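Local coordinates for aerolysin-like protein (Bombina maxima, PDB 6LH8) that belongs to the aerolysin family of pore-forming proteins and probably takes part in, or regulates, pore formation linked to toad endolysosomes, at residues V22-I30 and F104-I112; T58-L68 and E79-S87. One frame throughout, in Å; residues are numbered along the deposited sequence.

Overall arrangement
From the N terminus, the chain runs along strand 4-28, whose last residues, with Asn29 and Ile30 just beyond, form the first half of interaction 1. It then passes through strand 41-53 to the opposite side of the molecule, where 58-68 and 79-87 meet in interaction 2, a short-range pairing that closes a loop of 10 residues. The chain returns by strand 90-100. Residues 104-112 then close the much larger loop of interaction 1, which thus encloses interaction 2 in sequence without crossing it. Interaction 1 joins strands 4-28 and 110-130 of the main antiparallel sheet; interaction 2 forms a separate two-stranded sheet against strands 4-28, 41-53 and 133-154. Their centres are about 51 Å apart.

Interaction 1 of 2, residues V22-I30 and F104-I112; sequences VDEMVASNI and FVEPKTKLI
Leu111 O is approached twice by 22-30: Ala27 N donates a hydrogen bond of 2.8 Å in the carbonyl plane (N-H...O 153°), and Val26 CA lies 3.2 Å from Leu111 O in a C-H...O contact. The return bond from Leu111 N to Ala27 O, modelled very short, completes an antiparallel hydrogen-bonded pair. Flanking it, Val26 faces Ile112 and Ser28 faces Lys110, all on one face. Lys110 has CG anti to its backbone N (chi1 -180°), which carries its aliphatic chain past Ser28, with CG 3.3 Å from Ser28 OG. Lys110 CE presses against Val26 CG2 at a tight 3.5 Å, and Ile112 CG1 lies 3.8 Å from that same methyl. On the opposite face, that of Ala27 and Leu111, Val105 CG2 lies 4.2 Å from Ala27 CB, and Val105 CG1 3.5 Å from Asn29 CB just past the strand end. Asn29 N bonds weakly to Thr109 O; its amide is modelled too close to the backbone of Val105 and Glu106, so its placing is doubtful. The contact pairs the end of 4-28, an outermost strand of the chain's five-stranded antiparallel sheet, with the start of 110-130, which Lys110 and Glu154 join to 133-154.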
# COMPACT_ATOMS: atom_id res chain seq x y z
N VAL A 22 11.32 -1.94 8.78
CA VAL A 22 10.57 -0.90 9.48
C VAL A 22 11.24 -0.54 10.80
O VAL A 22 11.30 0.64 11.18
CB VAL A 22 9.11 -1.38 9.67
CG1 VAL A 22 8.34 -0.42 10.58
CG2 VAL A 22 8.43 -1.52 8.31
N ASP A 23 11.75 -1.53 11.53
CA ASP A 23 12.36 -1.30 12.84
C ASP A 23 13.03 -2.58 13.30
O ASP A 23 12.80 -3.66 12.74
CB ASP A 23 11.32 -0.84 13.87
CG ASP A 23 11.96 -0.13 15.07
OD1 ASP A 23 13.16 0.17 15.00
OD2 ASP A 23 11.25 0.15 16.06
N GLU A 24 13.86 -2.45 14.34
CA GLU A 24 14.40 -3.57 15.09
C GLU A 24 14.22 -3.31 16.59
O GLU A 24 14.27 -2.17 17.04
CB GLU A 24 15.87 -3.82 14.77
CG GLU A 24 16.79 -2.66 15.12
CD GLU A 24 18.26 -3.03 15.03
OE1 GLU A 24 18.60 -3.95 14.25
OE2 GLU A 24 19.08 -2.39 15.73
N MET A 25 13.99 -4.38 17.35
CA MET A 25 13.93 -4.32 18.81
C MET A 25 14.83 -5.41 19.37
O MET A 25 14.70 -6.57 18.99
CB MET A 25 12.49 -4.52 19.32
CG MET A 25 11.43 -3.64 18.66
SD MET A 25 9.72 -4.08 19.08
CE MET A 25 9.58 -3.36 20.71
N VAL A 26 15.74 -5.04 20.29
CA VAL A 26 16.72 -5.99 20.81
C VAL A 26 16.61 -6.11 22.33
O VAL A 26 16.27 -5.15 23.02
CB VAL A 26 18.15 -5.61 20.39
CG1 VAL A 26 18.66 -4.42 21.20
CG2 VAL A 26 19.08 -6.80 20.54
N ALA A 27 16.90 -7.32 22.84
CA ALA A 27 16.89 -7.59 24.28
C ALA A 27 17.79 -8.78 24.59
O ALA A 27 17.97 -9.67 23.75
CB ALA A 27 15.47 -7.85 24.78
N SER A 28 18.32 -8.81 25.82
CA SER A 28 19.27 -9.83 26.26
C SER A 28 18.86 -10.39 27.62
O SER A 28 18.29 -9.69 28.45
CB SER A 28 20.70 -9.29 26.34
OG SER A 28 21.17 -8.90 25.06
N ASN A 29 19.21 -11.66 27.85
CA ASN A 29 18.72 -12.44 28.98
C ASN A 29 19.87 -13.13 29.71
O ASN A 29 21.00 -13.24 29.21
CB ASN A 29 17.70 -13.49 28.52
CG ASN A 29 16.99 -14.18 29.68
OD1 ASN A 29 17.34 -13.99 30.85
ND2 ASN A 29 15.99 -14.98 29.36
N ILE A 30 19.56 -13.62 30.91
CA ILE A 30 20.53 -14.30 31.76
C ILE A 30 19.83 -15.16 32.82
O ILE A 30 18.66 -15.51 32.69
CB ILE A 30 21.48 -13.30 32.42
CG1 ILE A 30 22.71 -14.03 32.96
CG2 ILE A 30 20.75 -12.50 33.51
CD1 ILE A 30 23.69 -14.43 31.88
N PHE A 104 8.68 -13.90 25.69
CA PHE A 104 9.79 -13.94 26.63
C PHE A 104 11.12 -13.94 25.90
O PHE A 104 11.20 -14.26 24.71
CB PHE A 104 9.72 -15.19 27.52
CG PHE A 104 8.59 -15.19 28.50
CD1 PHE A 104 8.69 -14.46 29.68
CD2 PHE A 104 7.45 -15.92 28.26
CE1 PHE A 104 7.65 -14.46 30.59
CE2 PHE A 104 6.41 -15.93 29.18
CZ PHE A 104 6.51 -15.19 30.34
N VAL A 105 12.16 -13.58 26.63
CA VAL A 105 13.54 -13.84 26.24
C VAL A 105 13.99 -15.08 27.00
O VAL A 105 14.10 -15.05 28.23
CB VAL A 105 14.45 -12.64 26.53
CG1 VAL A 105 15.73 -12.73 25.72
CG2 VAL A 105 13.72 -11.34 26.25
N GLU A 106 14.26 -16.17 26.28
CA GLU A 106 14.63 -17.43 26.91
C GLU A 106 15.97 -17.28 27.64
O GLU A 106 16.71 -16.32 27.41
CB GLU A 106 14.69 -18.54 25.86
CG GLU A 106 13.34 -18.79 25.18
CD GLU A 106 13.46 -18.98 23.67
OE1 GLU A 106 12.42 -19.19 23.01
OE2 GLU A 106 14.60 -18.90 23.16
N PRO A 107 16.28 -18.19 28.57
CA PRO A 107 17.52 -18.04 29.35
C PRO A 107 18.77 -18.02 28.48
O PRO A 107 18.86 -18.74 27.48
CB PRO A 107 17.50 -19.27 30.27
CG PRO A 107 16.04 -19.55 30.46
CD PRO A 107 15.39 -19.21 29.14
N LYS A 108 19.74 -17.20 28.89
CA LYS A 108 21.03 -17.07 28.20
C LYS A 108 20.86 -16.75 26.72
O LYS A 108 21.48 -17.37 25.85
CB LYS A 108 21.88 -18.31 28.42
CG LYS A 108 22.28 -18.44 29.87
CD LYS A 108 23.68 -18.97 30.05
CE LYS A 108 23.94 -19.38 31.47
NZ LYS A 108 24.82 -20.59 31.54
N THR A 109 20.04 -15.73 26.44
CA THR A 109 19.65 -15.38 25.08
C THR A 109 19.72 -13.87 24.87
O THR A 109 19.33 -13.09 25.75
CB THR A 109 18.21 -15.86 24.77
OG1 THR A 109 18.13 -17.28 24.94
CG2 THR A 109 17.81 -15.51 23.34
N LYS A 110 20.23 -13.47 23.70
CA LYS A 110 20.00 -12.14 23.15
C LYS A 110 18.98 -12.28 22.03
O LYS A 110 19.14 -13.12 21.13
CB LYS A 110 21.29 -11.51 22.61
CG LYS A 110 21.09 -10.12 22.02
CD LYS A 110 22.42 -9.51 21.59
CE LYS A 110 22.27 -8.06 21.19
NZ LYS A 110 22.98 -7.12 22.12
N LEU A 111 17.92 -11.48 22.10
CA LEU A 111 16.78 -11.59 21.19
C LEU A 111 16.69 -10.35 20.32
O LEU A 111 16.75 -9.22 20.83
CB LEU A 111 15.49 -11.79 21.98
CG LEU A 111 14.18 -11.90 21.22
CD1 LEU A 111 13.29 -12.97 21.84
CD2 LEU A 111 13.46 -10.56 21.19
N ILE A 112 16.55 -10.55 19.02
CA ILE A 112 16.38 -9.47 18.05
C ILE A 112 15.08 -9.72 17.30
O ILE A 112 14.88 -10.81 16.74
CB ILE A 112 17.56 -9.38 17.07
CG1 ILE A 112 18.89 -9.42 17.82
CG2 ILE A 112 17.45 -8.13 16.22
CD1 ILE A 112 19.58 -10.77 17.75

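Interaction 2 of 2, residues T58-L68 and E79-S87; sequences TEVPIGTEIQL and EPITFTYGS
A two-stranded antiparallel sheet, a beta hairpin with a long connection, pairs 65-68 with 81-84, and a type II turn at Pro61-Thr64 extends the contact. Backbone bonds run both ways between Ile66 and Phe83 and between Leu68 and Ile81. Beyond the strands Tyr85 N donates to Thr64 O, and Gly63 N to Tyr85 O at 2.8 Å. Gly63 has the positive phi (98°) that favours glycine, and Pro61 O accepts from both Thr64 N and Thr64 OG1. Among the apolar contacts, Leu68 CG meets the edge of the Phe83 ring, 4.0 Å from CE2, while Ile81 CG2, of the same strand as Phe83, sits over one face, toward the rim. This side packs on Ile52 and Val5. With chi1 at 173°, the Tyr85 ring swings away from its own backbone N to lie alongside 58-62: CD2 is 3.9 Å from Val60 CG1, and CE2 equally close to Ile62 CG1. Its OH is in van der Waals contact with Thr58 CG2 at 3.3 Å. Of the polar side chains, Thr58 OG1 accepts from Val60 N in an ST turn and is hydrogen-bonded to Glu135 OE2. Gln67 lies alongside Thr82, and one water donates to Glu65 OE2 while hydrogen-bonding Thr84 OG1 at 2.8 Å.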
# COMPACT_ATOMS: atom_id res chain seq x y z
N THR A 58 -4.55 17.25 -21.83
CA THR A 58 -5.70 16.39 -22.08
C THR A 58 -6.95 17.19 -22.42
O THR A 58 -7.12 18.34 -22.00
CB THR A 58 -5.97 15.50 -20.86
OG1 THR A 58 -7.09 14.65 -21.14
CG2 THR A 58 -6.30 16.35 -19.63
N GLU A 59 -7.83 16.56 -23.20
CA GLU A 59 -9.15 17.09 -23.52
C GLU A 59 -10.20 16.70 -22.49
O GLU A 59 -11.32 17.21 -22.55
CB GLU A 59 -9.61 16.58 -24.89
CG GLU A 59 -8.79 17.06 -26.07
CD GLU A 59 -9.15 18.46 -26.47
OE1 GLU A 59 -8.23 19.24 -26.78
OE2 GLU A 59 -10.36 18.76 -26.47
N VAL A 60 -9.87 15.80 -21.57
CA VAL A 60 -10.84 15.39 -20.55
C VAL A 60 -11.28 16.63 -19.76
O VAL A 60 -10.42 17.38 -19.27
CB VAL A 60 -10.23 14.32 -19.63
CG1 VAL A 60 -11.11 14.08 -18.41
CG2 VAL A 60 -10.00 13.04 -20.41
N PRO A 61 -12.58 16.91 -19.67
CA PRO A 61 -13.02 18.13 -18.97
C PRO A 61 -12.70 18.08 -17.49
O PRO A 61 -12.84 17.05 -16.84
CB PRO A 61 -14.54 18.14 -19.21
CG PRO A 61 -14.76 17.25 -20.39
CD PRO A 61 -13.70 16.19 -20.29
N ILE A 62 -12.27 19.23 -16.96
CA ILE A 62 -12.13 19.34 -15.51
C ILE A 62 -13.47 19.08 -14.84
O ILE A 62 -14.52 19.55 -15.29
CB ILE A 62 -11.55 20.72 -15.15
CG1 ILE A 62 -10.08 20.77 -15.57
CG2 ILE A 62 -11.68 20.97 -13.65
CD1 ILE A 62 -9.36 22.02 -15.15
N GLY A 63 -13.45 18.28 -13.77
CA GLY A 63 -14.64 17.84 -13.08
C GLY A 63 -15.12 16.46 -13.47
O GLY A 63 -16.03 15.93 -12.81
N THR A 64 -14.57 15.87 -14.54
CA THR A 64 -14.95 14.52 -14.95
C THR A 64 -14.68 13.53 -13.83
O THR A 64 -13.59 13.53 -13.24
CB THR A 64 -14.18 14.11 -16.21
OG1 THR A 64 -14.50 15.00 -17.28
CG2 THR A 64 -14.54 12.69 -16.62
N GLU A 65 -15.66 12.67 -13.54
CA GLU A 65 -15.49 11.66 -12.51
C GLU A 65 -14.98 10.37 -13.13
O GLU A 65 -15.44 9.97 -14.20
CB GLU A 65 -16.81 11.42 -11.76
CG GLU A 65 -17.18 12.58 -10.83
CD GLU A 65 -18.24 12.21 -9.80
OE1 GLU A 65 -18.82 11.11 -9.91
OE2 GLU A 65 -18.49 13.02 -8.88
N ILE A 66 -14.03 9.74 -12.46
CA ILE A 66 -13.33 8.56 -12.97
C ILE A 66 -13.37 7.52 -11.86
O ILE A 66 -12.63 7.63 -10.87
CB ILE A 66 -11.89 8.87 -13.39
CG1 ILE A 66 -11.86 9.95 -14.47
CG2 ILE A 66 -11.18 7.60 -13.84
CD1 ILE A 66 -10.54 10.71 -14.55
N GLN A 67 -14.23 6.52 -12.01
CA GLN A 67 -14.38 5.44 -11.05
C GLN A 67 -13.58 4.23 -11.50
O GLN A 67 -13.75 3.75 -12.63
CB GLN A 67 -15.85 5.04 -10.88
CG GLN A 67 -16.67 5.99 -10.07
CD GLN A 67 -17.99 5.39 -9.63
OE1 GLN A 67 -18.78 6.03 -8.95
NE2 GLN A 67 -18.23 4.14 -10.02
N LEU A 68 -12.73 3.70 -10.62
CA LEU A 68 -12.06 2.45 -10.94
C LEU A 68 -11.94 1.58 -9.70
O LEU A 68 -12.08 2.05 -8.57
CB LEU A 68 -10.68 2.67 -11.59
CG LEU A 68 -9.52 3.38 -10.91
CD1 LEU A 68 -8.79 2.47 -9.92
CD2 LEU A 68 -8.55 3.84 -11.99
N GLU A 79 -15.57 -1.43 -2.81
CA GLU A 79 -16.24 -0.40 -3.59
C GLU A 79 -15.22 0.37 -4.44
O GLU A 79 -14.06 0.51 -4.06
CB GLU A 79 -16.99 0.56 -2.67
CG GLU A 79 -18.33 0.02 -2.19
CD GLU A 79 -19.30 -0.22 -3.33
OE1 GLU A 79 -19.42 -1.39 -3.77
OE2 GLU A 79 -19.94 0.75 -3.78
N PRO A 80 -15.65 0.88 -5.59
CA PRO A 80 -14.73 1.63 -6.45
C PRO A 80 -14.25 2.91 -5.80
O PRO A 80 -14.93 3.50 -4.95
CB PRO A 80 -15.57 1.92 -7.70
CG PRO A 80 -16.67 0.89 -7.66
CD PRO A 80 -16.97 0.69 -6.22
N ILE A 81 -13.07 3.34 -6.21
CA ILE A 81 -12.54 4.66 -5.89
C ILE A 81 -13.05 5.64 -6.94
O ILE A 81 -12.99 5.34 -8.14
CB ILE A 81 -11.00 4.65 -5.89
CG1 ILE A 81 -10.45 3.46 -5.08
CG2 ILE A 81 -10.44 6.00 -5.41
CD1 ILE A 81 -11.02 3.33 -3.70
N THR A 82 -13.52 6.81 -6.51
CA THR A 82 -13.96 7.85 -7.42
C THR A 82 -12.95 9.00 -7.39
O THR A 82 -12.84 9.70 -6.38
CB THR A 82 -15.36 8.36 -7.07
OG1 THR A 82 -16.27 7.26 -7.08
CG2 THR A 82 -15.82 9.40 -8.09
N PHE A 83 -12.22 9.17 -8.47
CA PHE A 83 -11.41 10.37 -8.67
C PHE A 83 -12.24 11.42 -9.40
O PHE A 83 -13.19 11.11 -10.11
CB PHE A 83 -10.15 10.05 -9.48
CG PHE A 83 -9.29 8.96 -8.90
CD1 PHE A 83 -8.45 9.22 -7.83
CD2 PHE A 83 -9.29 7.68 -9.45
CE1 PHE A 83 -7.63 8.21 -7.30
CE2 PHE A 83 -8.48 6.66 -8.93
CZ PHE A 83 -7.65 6.93 -7.85
N THR A 84 -11.87 12.68 -9.22
CA THR A 84 -12.45 13.78 -9.98
C THR A 84 -11.29 14.53 -10.62
O THR A 84 -10.44 15.07 -9.91
CB THR A 84 -13.29 14.70 -9.10
OG1 THR A 84 -14.41 13.97 -8.59
CG2 THR A 84 -13.82 15.89 -9.90
N TYR A 85 -11.22 14.51 -11.95
CA TYR A 85 -10.11 15.17 -12.62
C TYR A 85 -10.11 16.67 -12.30
O TYR A 85 -11.13 17.35 -12.41
CB TYR A 85 -10.18 14.95 -14.14
CG TYR A 85 -9.15 15.77 -14.89
CD1 TYR A 85 -7.80 15.72 -14.52
CD2 TYR A 85 -9.51 16.60 -15.95
CE1 TYR A 85 -6.85 16.48 -15.17
CE2 TYR A 85 -8.56 17.36 -16.62
CZ TYR A 85 -7.23 17.29 -16.21
OH TYR A 85 -6.25 18.04 -16.84
N GLY A 86 -8.95 17.16 -11.85
CA GLY A 86 -8.77 18.55 -11.49
C GLY A 86 -8.99 18.88 -10.03
O GLY A 86 -8.77 20.05 -9.65
N SER A 87 -9.41 17.92 -9.19
CA SER A 87 -9.62 18.24 -7.78
C SER A 87 -9.44 17.08 -6.80
O SER A 87 -9.11 17.32 -5.64
CB SER A 87 -11.00 18.87 -7.56
OG SER A 87 -12.05 18.01 -7.94
O HOH W 1 -16.78 15.36 -8.41